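Side-chain contact in alanine glyoxylate transaminase (Thermococcus litoralis, PDB 2ZC0), which probably catalyses the pyridoxal-phosphate-dependent transfer of an amino group from alanine to glyoxylate, as expected for its aminotransferase family: residues D112-V117 with G262-K267. Residues are numbered along the deposited sequence; the frame is centred on the assembly and turned at random.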
loop_
_atom_site.group_PDB
_atom_site.type_symbol
_atom_site.label_atom_id
_atom_site.label_comp_id
_atom_site.label_asym_id
_atom_site.label_seq_id
_atom_site.Cartn_x
_atom_site.Cartn_y
_atom_site.Cartn_z
ATOM N N ASP A 112 -12.671 -5.637 11.434
ATOM C CA ASP A 112 -12.291 -5.161 10.105
ATOM C C ASP A 112 -12.086 -3.637 10.161
ATOM O O ASP A 112 -11.108 -3.106 9.628
ATOM C CB ASP A 112 -13.387 -5.534 9.091
ATOM C CG ASP A 112 -13.146 -4.939 7.711
ATOM O OD1 ASP A 112 -13.773 -3.901 7.411
ATOM O OD2 ASP A 112 -12.338 -5.489 6.940
ATOM N N LEU A 113 -13.002 -2.944 10.827
ATOM C CA LEU A 113 -12.886 -1.502 10.977
ATOM C C LEU A 113 -11.560 -1.158 11.679
ATOM O O LEU A 113 -10.833 -0.269 11.238
ATOM C CB LEU A 113 -14.096 -0.960 11.760
ATOM C CG LEU A 113 -15.163 -0.253 10.898
ATOM C CD1 LEU A 113 -15.358 -0.994 9.605
ATOM C CD2 LEU A 113 -16.482 -0.117 11.659
ATOM N N LEU A 114 -11.231 -1.888 12.745
ATOM C CA LEU A 114 -9.986 -1.659 13.466
ATOM C C LEU A 114 -8.744 -1.965 12.614
ATOM O O LEU A 114 -7.747 -1.248 12.677
ATOM C CB LEU A 114 -9.923 -2.519 14.743
ATOM C CG LEU A 114 -10.384 -1.984 16.119
ATOM C CD1 LEU A 114 -10.644 -0.463 16.078
ATOM C CD2 LEU A 114 -11.602 -2.742 16.548
ATOM N N GLY A 115 -8.787 -3.044 11.838
ATOM C CA GLY A 115 -7.635 -3.385 11.029
ATOM C C GLY A 115 -7.346 -2.324 9.991
ATOM O O GLY A 115 -6.191 -2.006 9.696
ATOM N N ARG A 116 -8.404 -1.757 9.438
ATOM C CA ARG A 116 -8.241 -0.740 8.420
ATOM C C ARG A 116 -7.601 0.542 8.951
ATOM O O ARG A 116 -6.869 1.214 8.242
ATOM C CB ARG A 116 -9.591 -0.459 7.773
ATOM C CG ARG A 116 -10.151 -1.691 7.078
ATOM C CD ARG A 116 -11.432 -1.356 6.341
ATOM N NE ARG A 116 -11.244 -0.122 5.582
ATOM C CZ ARG A 116 -11.968 0.243 4.532
ATOM N NH1 ARG A 116 -12.950 -0.553 4.102
ATOM N NH2 ARG A 116 -11.694 1.403 3.931
ATOM N N VAL A 117 -7.839 0.852 10.212
ATOM C CA VAL A 117 -7.284 2.053 10.803
ATOM C C VAL A 117 -5.942 1.807 11.484
ATOM O O VAL A 117 -5.154 2.733 11.665
ATOM C CB VAL A 117 -8.253 2.624 11.863
ATOM C CG1 VAL A 117 -7.552 3.663 12.718
ATOM C CG2 VAL A 117 -9.470 3.232 11.182
ATOM N N GLY A 262 -9.706 8.271 22.102
ATOM C CA GLY A 262 -8.897 9.222 21.364
ATOM C C GLY A 262 -8.979 9.195 19.852
ATOM O O GLY A 262 -10.035 9.014 19.271
ATOM N N GLU A 263 -7.830 9.386 19.224
ATOM C CA GLU A 263 -7.732 9.429 17.783
ATOM C C GLU A 263 -8.169 8.144 17.085
ATOM O O GLU A 263 -8.701 8.190 15.978
ATOM C CB GLU A 263 -6.305 9.810 17.390
ATOM C CG GLU A 263 -5.853 11.211 17.874
ATOM C CD GLU A 263 -5.623 11.303 19.391
ATOM O OE1 GLU A 263 -5.113 10.333 19.999
ATOM O OE2 GLU A 263 -5.940 12.363 19.974
ATOM N N ILE A 264 -7.945 6.993 17.713
ATOM C CA ILE A 264 -8.369 5.731 17.109
ATOM C C ILE A 264 -9.889 5.748 16.988
ATOM O O ILE A 264 -10.434 5.487 15.911
ATOM C CB ILE A 264 -7.901 4.512 17.945
ATOM C CG1 ILE A 264 -6.394 4.330 17.776
ATOM C CG2 ILE A 264 -8.626 3.247 17.503
ATOM C CD1 ILE A 264 -5.805 3.296 18.694
ATOM N N LEU A 265 -10.578 6.079 18.079
ATOM C CA LEU A 265 -12.041 6.145 18.047
ATOM C C LEU A 265 -12.532 7.133 16.972
ATOM O O LEU A 265 -13.488 6.848 16.238
ATOM C CB LEU A 265 -12.577 6.576 19.415
ATOM C CG LEU A 265 -14.061 6.956 19.492
ATOM C CD1 LEU A 265 -14.926 5.716 19.312
ATOM C CD2 LEU A 265 -14.333 7.610 20.859
ATOM N N LYS A 266 -11.865 8.285 16.892
ATOM C CA LYS A 266 -12.211 9.334 15.930
ATOM C C LYS A 266 -12.122 8.830 14.486
ATOM O O LYS A 266 -13.031 9.056 13.684
ATOM C CB LYS A 266 -11.273 10.538 16.108
ATOM C CG LYS A 266 -11.533 11.736 15.188
ATOM C CD LYS A 266 -10.325 12.687 15.190
ATOM C CE LYS A 266 -10.646 14.055 14.559
ATOM N NZ LYS A 266 -11.494 14.927 15.429
ATOM N N LYS A 267 -11.029 8.144 14.164
ATOM C CA LYS A 267 -10.834 7.620 12.824
ATOM C C LYS A 267 -11.710 6.416 12.516
ATOM O O LYS A 267 -12.127 6.220 11.382
ATOM C CB LYS A 267 -9.365 7.262 12.591
ATOM C CG LYS A 267 -8.498 8.476 12.326
ATOM C CD LYS A 267 -9.050 9.250 11.114
ATOM C CE LYS A 267 -8.231 10.483 10.821
ATOM N NZ LYS A 267 -7.887 10.549 9.365
#
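V117 gives the largest share of this contact, and both of its methyls meet K267. CG1 of V117 lies 4.0 Å from CB of K267. CG2 of V117 is the same 4.0 Å from the backbone O of K267. With CG1 anti to the backbone N (chi1 166°), the two methyls divide the work between the base of the lysine side chain and its carbonyl group. The two side chains cross at about a right angle. Of the K267 side chain, only CB comes close to V117. The chain bends at chi2 (-57°), and NZ leaves to hydrogen-bond the backbone O atoms of I14 and A11 in the second subunit. A looser apolar touch lies beside this pair, where CD1 of L114 is 4.5 Å from CG2 of I264. No hydrogen bond joins the two segments. Just beyond them, Q271 touches V117 and hydrogen-bonds O of L113 through NE2. V117 also meets L7 of the second subunit. This is buried helix packing in the large, cofactor-binding domain, with the L114 side chain about 11 Å from the bound PMP. It joins helix 106-118 to helix 262-272, beside strand 256-259 of the mixed sheet.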